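Host Factor for Q beta (Staphylococcus aureus, PDB 1KQ1) forms a hexameric, Sm-like ring that binds RNA and acts as a pleiotropic regulator of translation. Local coordinates at residues C[9-22]-C[30-42]. Numbering follows the deposited sequence.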
loop_
_atom_site.group_PDB
_atom_site.type_symbol
_atom_site.label_atom_id
_atom_site.label_comp_id
_atom_site.label_asym_id
_atom_site.label_seq_id
_atom_site.Cartn_x
_atom_site.Cartn_y
_atom_site.Cartn_z
ATOM N N ASP C 9 9.929 9.725 -16.657
ATOM C CA ASP C 9 9.553 11.008 -17.171
ATOM C C ASP C 9 9.694 11.094 -18.674
ATOM O O ASP C 9 8.999 11.856 -19.300
ATOM C CB ASP C 9 10.350 12.104 -16.483
ATOM C CG ASP C 9 9.864 12.339 -15.084
ATOM O OD1 ASP C 9 10.672 12.582 -14.198
ATOM O OD2 ASP C 9 8.636 12.265 -14.861
ATOM N N LYS C 10 10.633 10.360 -19.242
ATOM C CA LYS C 10 10.733 10.350 -20.688
ATOM C C LYS C 10 9.407 9.827 -21.260
ATOM O O LYS C 10 8.869 10.400 -22.201
ATOM C CB LYS C 10 11.891 9.460 -21.138
ATOM C CG LYS C 10 11.995 9.361 -22.672
ATOM C CD LYS C 10 13.247 8.624 -23.148
ATOM C CE LYS C 10 13.348 8.624 -24.684
ATOM N NZ LYS C 10 12.331 7.747 -25.331
ATOM N N ALA C 11 8.863 8.766 -20.652
ATOM C CA ALA C 11 7.618 8.202 -21.164
ATOM C C ALA C 11 6.451 9.134 -20.929
ATOM O O ALA C 11 5.664 9.400 -21.843
ATOM C CB ALA C 11 7.340 6.844 -20.522
ATOM N N LEU C 12 6.315 9.674 -19.718
ATOM C CA LEU C 12 5.187 10.538 -19.430
ATOM C C LEU C 12 5.173 11.807 -20.212
ATOM O O LEU C 12 4.120 12.298 -20.614
ATOM C CB LEU C 12 5.086 10.877 -17.919
ATOM C CG LEU C 12 4.962 9.628 -17.040
ATOM C CD1 LEU C 12 4.947 10.011 -15.572
ATOM C CD2 LEU C 12 3.699 8.845 -17.402
ATOM N N GLU C 13 6.365 12.354 -20.448
ATOM C CA GLU C 13 6.482 13.595 -21.229
ATOM C C GLU C 13 6.089 13.377 -22.713
ATOM O O GLU C 13 5.467 14.244 -23.333
ATOM C CB GLU C 13 7.927 14.120 -21.088
ATOM C CG GLU C 13 8.125 15.487 -21.700
ATOM C CD GLU C 13 7.276 16.587 -21.088
ATOM O OE1 GLU C 13 7.095 17.617 -21.774
ATOM O OE2 GLU C 13 6.806 16.459 -19.934
ATOM N N ASN C 14 6.441 12.218 -23.235
ATOM C CA ASN C 14 6.050 11.869 -24.605
ATOM C C ASN C 14 4.539 11.633 -24.655
ATOM O O ASN C 14 3.883 12.082 -25.590
ATOM C CB ASN C 14 6.757 10.618 -25.052
ATOM C CG ASN C 14 8.145 10.903 -25.608
ATOM O OD1 ASN C 14 8.333 11.858 -26.366
ATOM N ND2 ASN C 14 9.111 10.066 -25.252
ATOM N N PHE C 15 3.980 10.933 -23.655
ATOM C CA PHE C 15 2.538 10.715 -23.650
ATOM C C PHE C 15 1.818 12.042 -23.654
ATOM O O PHE C 15 0.820 12.204 -24.348
ATOM C CB PHE C 15 2.057 9.944 -22.376
ATOM C CG PHE C 15 2.535 8.531 -22.266
ATOM C CD1 PHE C 15 2.927 7.800 -23.384
ATOM C CD2 PHE C 15 2.585 7.916 -21.011
ATOM C CE1 PHE C 15 3.369 6.481 -23.253
ATOM C CE2 PHE C 15 3.023 6.612 -20.869
ATOM C CZ PHE C 15 3.415 5.882 -21.979
ATOM N N LYS C 16 2.289 12.978 -22.818
ATOM C CA LYS C 16 1.703 14.281 -22.697
ATOM C C LYS C 16 1.821 15.053 -24.009
ATOM O O LYS C 16 0.839 15.607 -24.522
ATOM C CB LYS C 16 2.414 15.068 -21.585
ATOM C CG LYS C 16 1.871 16.428 -21.312
ATOM C CD LYS C 16 2.656 17.129 -20.212
ATOM C CE LYS C 16 2.362 18.602 -20.141
ATOM N NZ LYS C 16 3.420 19.293 -19.314
ATOM N N ALA C 17 3.036 15.092 -24.537
ATOM C CA ALA C 17 3.232 15.910 -25.730
ATOM C C ALA C 17 2.480 15.413 -26.921
ATOM O O ALA C 17 1.989 16.227 -27.720
ATOM C CB ALA C 17 4.698 15.995 -26.065
ATOM N N ASN C 18 2.391 14.094 -27.047
ATOM C CA ASN C 18 1.724 13.489 -28.186
ATOM C C ASN C 18 0.226 13.240 -27.962
ATOM O O ASN C 18 -0.479 12.735 -28.852
ATOM C CB ASN C 18 2.406 12.186 -28.541
ATOM C CG ASN C 18 3.834 12.384 -29.008
ATOM O OD1 ASN C 18 4.717 11.591 -28.693
ATOM N ND2 ASN C 18 4.059 13.439 -29.775
ATOM N N GLN C 19 -0.263 13.633 -26.791
ATOM C CA GLN C 19 -1.694 13.408 -26.439
ATOM C C GLN C 19 -2.087 11.959 -26.694
ATOM O O GLN C 19 -3.218 11.665 -27.116
ATOM C CB GLN C 19 -2.604 14.351 -27.228
ATOM C CG GLN C 19 -2.411 15.807 -26.794
ATOM C CD GLN C 19 -3.443 16.747 -27.384
ATOM O OE1 GLN C 19 -4.594 16.776 -26.956
ATOM N NE2 GLN C 19 -3.029 17.526 -28.372
ATOM N N THR C 20 -1.205 11.018 -26.387
ATOM C CA THR C 20 -1.553 9.663 -26.661
ATOM C C THR C 20 -2.560 9.092 -25.658
ATOM O O THR C 20 -2.582 9.428 -24.471
ATOM C CB THR C 20 -0.280 8.762 -26.925
ATOM O OG1 THR C 20 -0.264 7.621 -26.071
ATOM C CG2 THR C 20 1.007 9.564 -26.814
ATOM N N GLU C 21 -3.489 8.317 -26.191
ATOM C CA GLU C 21 -4.499 7.700 -25.354
ATOM C C GLU C 21 -3.792 6.593 -24.567
ATOM O O GLU C 21 -3.331 5.615 -25.126
ATOM C CB GLU C 21 -5.573 7.102 -26.269
ATOM C CG GLU C 21 -6.787 6.558 -25.542
ATOM C CD GLU C 21 -7.764 7.633 -25.124
ATOM O OE1 GLU C 21 -7.472 8.828 -25.335
ATOM O OE2 GLU C 21 -8.836 7.279 -24.584
ATOM N N VAL C 22 -3.699 6.758 -23.251
ATOM C CA VAL C 22 -3.030 5.801 -22.399
ATOM C C VAL C 22 -4.061 5.124 -21.483
ATOM O O VAL C 22 -5.064 5.730 -21.139
ATOM C CB VAL C 22 -2.021 6.567 -21.489
ATOM C CG1 VAL C 22 -1.421 5.657 -20.417
ATOM C CG2 VAL C 22 -0.919 7.201 -22.366
ATOM N N PHE C 30 -8.154 -2.300 -11.599
ATOM C CA PHE C 30 -9.099 -1.611 -12.469
ATOM C C PHE C 30 -8.324 -0.699 -13.399
ATOM O O PHE C 30 -7.124 -0.433 -13.198
ATOM C CB PHE C 30 -10.117 -0.797 -11.686
ATOM C CG PHE C 30 -11.201 -0.185 -12.565
ATOM C CD1 PHE C 30 -11.436 1.187 -12.551
ATOM C CD2 PHE C 30 -11.961 -0.994 -13.412
ATOM C CE1 PHE C 30 -12.425 1.750 -13.377
ATOM C CE2 PHE C 30 -12.944 -0.453 -14.241
ATOM C CZ PHE C 30 -13.179 0.913 -14.225
ATOM N N GLN C 31 -8.977 -0.242 -14.456
ATOM C CA GLN C 31 -8.264 0.570 -15.427
ATOM C C GLN C 31 -9.130 1.715 -15.929
ATOM O O GLN C 31 -10.374 1.619 -15.910
ATOM C CB GLN C 31 -7.837 -0.343 -16.588
ATOM C CG GLN C 31 -9.024 -0.939 -17.394
ATOM C CD GLN C 31 -8.635 -2.136 -18.283
ATOM O OE1 GLN C 31 -8.490 -3.267 -17.810
ATOM N NE2 GLN C 31 -8.467 -1.879 -19.573
ATOM N N MET C 32 -8.478 2.803 -16.343
ATOM C CA MET C 32 -9.166 3.965 -16.939
ATOM C C MET C 32 -8.324 4.329 -18.162
ATOM O O MET C 32 -7.131 4.095 -18.158
ATOM C CB MET C 32 -9.181 5.173 -15.989
ATOM C CG MET C 32 -10.061 5.011 -14.712
ATOM S SD MET C 32 -10.037 6.480 -13.610
ATOM C CE MET C 32 -11.077 5.876 -12.208
ATOM N N LYS C 33 -8.927 4.907 -19.202
ATOM C CA LYS C 33 -8.165 5.311 -20.402
ATOM C C LYS C 33 -8.368 6.807 -20.633
ATOM O O LYS C 33 -9.431 7.362 -20.351
ATOM C CB LYS C 33 -8.627 4.507 -21.620
ATOM C CG LYS C 33 -7.713 4.620 -22.828
ATOM C CD LYS C 33 -8.234 3.741 -23.962
ATOM C CE LYS C 33 -7.212 3.582 -25.085
ATOM N NZ LYS C 33 -7.596 2.560 -26.100
ATOM N N GLY C 34 -7.347 7.487 -21.138
ATOM C CA GLY C 34 -7.468 8.917 -21.349
ATOM C C GLY C 34 -6.161 9.510 -21.838
ATOM O O GLY C 34 -5.235 8.781 -22.213
ATOM N N VAL C 35 -6.125 10.831 -21.819
ATOM C CA VAL C 35 -4.944 11.561 -22.243
ATOM C C VAL C 35 -4.335 12.230 -21.023
ATOM O O VAL C 35 -5.054 12.880 -20.237
ATOM C CB VAL C 35 -5.313 12.671 -23.249
ATOM C CG1 VAL C 35 -4.086 13.532 -23.531
ATOM C CG2 VAL C 35 -5.819 12.052 -24.538
ATOM N N ILE C 36 -3.021 12.074 -20.863
ATOM C CA ILE C 36 -2.346 12.731 -19.775
ATOM C C ILE C 36 -2.169 14.205 -20.173
ATOM O O ILE C 36 -1.456 14.549 -21.152
ATOM C CB ILE C 36 -1.013 12.051 -19.488
ATOM C CG1 ILE C 36 -1.279 10.625 -19.000
ATOM C CG2 ILE C 36 -0.215 12.876 -18.478
ATOM C CD1 ILE C 36 -0.022 9.746 -18.833
ATOM N N GLU C 37 -2.819 15.081 -19.434
ATOM C CA GLU C 37 -2.738 16.515 -19.678
ATOM C C GLU C 37 -1.592 17.144 -18.935
ATOM O O GLU C 37 -0.929 18.060 -19.451
ATOM C CB GLU C 37 -4.031 17.207 -19.265
ATOM C CG GLU C 37 -5.223 16.749 -20.069
ATOM C CD GLU C 37 -5.027 16.958 -21.559
ATOM O OE1 GLU C 37 -4.281 17.892 -21.929
ATOM O OE2 GLU C 37 -5.619 16.196 -22.353
ATOM N N GLU C 38 -1.359 16.691 -17.710
ATOM C CA GLU C 38 -0.273 17.206 -16.908
ATOM C C GLU C 38 0.035 16.163 -15.862
ATOM O O GLU C 38 -0.780 15.277 -15.619
ATOM C CB GLU C 38 -0.707 18.477 -16.178
ATOM C CG GLU C 38 -1.371 19.518 -17.030
ATOM C CD GLU C 38 -1.880 20.669 -16.203
ATOM O OE1 GLU C 38 -1.076 21.253 -15.438
ATOM O OE2 GLU C 38 -3.083 20.989 -16.319
ATOM N N TYR C 39 1.203 16.280 -15.242
ATOM C CA TYR C 39 1.581 15.350 -14.180
ATOM C C TYR C 39 2.706 15.968 -13.372
ATOM O O TYR C 39 3.375 16.909 -13.828
ATOM C CB TYR C 39 2.041 14.018 -14.801
ATOM C CG TYR C 39 3.359 14.104 -15.559
ATOM C CD1 TYR C 39 4.573 14.013 -14.889
ATOM C CD2 TYR C 39 3.388 14.371 -16.934
ATOM C CE1 TYR C 39 5.783 14.190 -15.539
ATOM C CE2 TYR C 39 4.626 14.556 -17.594
ATOM C CZ TYR C 39 5.803 14.461 -16.890
ATOM O OH TYR C 39 7.041 14.612 -17.536
ATOM N N ASP C 40 2.902 15.477 -12.152
ATOM C CA ASP C 40 4.037 15.928 -11.363
ATOM C C ASP C 40 4.467 14.771 -10.469
ATOM O O ASP C 40 4.071 13.624 -10.723
ATOM C CB ASP C 40 3.718 17.203 -10.565
ATOM C CG ASP C 40 2.636 17.014 -9.489
ATOM O OD1 ASP C 40 2.324 15.860 -9.077
ATOM O OD2 ASP C 40 2.099 18.052 -9.027
ATOM N N LYS C 41 5.257 15.035 -9.433
ATOM C CA LYS C 41 5.725 13.922 -8.621
ATOM C C LYS C 41 4.634 13.162 -7.898
ATOM O O LYS C 41 4.865 12.030 -7.505
ATOM C CB LYS C 41 6.742 14.382 -7.574
ATOM C CG LYS C 41 7.181 13.257 -6.658
ATOM C CD LYS C 41 7.814 12.123 -7.450
ATOM C CE LYS C 41 7.661 10.804 -6.722
ATOM N NZ LYS C 41 6.373 10.143 -7.067
ATOM N N TYR C 42 3.466 13.746 -7.745
ATOM C CA TYR C 42 2.455 13.029 -6.966
ATOM C C TYR C 42 1.205 12.661 -7.706
ATOM O O TYR C 42 0.539 11.681 -7.327
ATOM C CB TYR C 42 2.035 13.858 -5.756
ATOM C CG TYR C 42 3.151 14.093 -4.792
ATOM C CD1 TYR C 42 3.878 13.021 -4.280
ATOM C CD2 TYR C 42 3.507 15.381 -4.412
ATOM C CE1 TYR C 42 4.941 13.220 -3.410
ATOM C CE2 TYR C 42 4.577 15.595 -3.537
ATOM C CZ TYR C 42 5.288 14.506 -3.042
ATOM O OH TYR C 42 6.353 14.697 -2.182
HETATM O O HOH W 1 -1.287 11.077 -22.865
HETATM O O HOH W 2 -1.486 16.141 -23.302
HETATM O O HOH W 3 3.111 18.222 -16.594
#
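Ile36 CD1 sits where the two layers of the Sm fold meet, 3.9 Å from Phe15 CD2 and 4.1 Å from Leu12 CD2, and so ties the bent antiparallel sheet to the N-terminal helix, which crosses strand 31-39 at -108°. Val22 CG2 lies over one face of the Phe15 ring, while Ile36 also touches Val44 and Leu46 of neighbouring strand 43-48. One turn back toward the helix's N terminus, Leu12 CB rests over a face of the Tyr39 ring, 3.8 Å from its centroid, a CH-pi contact. With chi1 at 69°, Tyr39 CG lies between backbone N and carbonyl carbon, turning the ring to Leu12. Beyond the Schellman turn at Gln19, Val22 and Gly34 form a hydrogen-bonded antiparallel pair, Val22 N to Gly34 O 2.7 Å, Gly34 N to Val22 O 2.9 Å. Water bridges the backbones: one molecule accepts from Ile36 N and donates to Thr20 O and, weakly, to helical Phe15 O; another donates to Lys16 O and Ile36 O. At the polar edge Lys16 runs extended past Glu37 O, its CE 3.4 Å from that oxygen, and its NZ shares a water with Tyr39 N. Glu13 OE2, at the Tyr39 ring edge, accepts from Tyr39 OH on its anti lone pair at 3.0 Å.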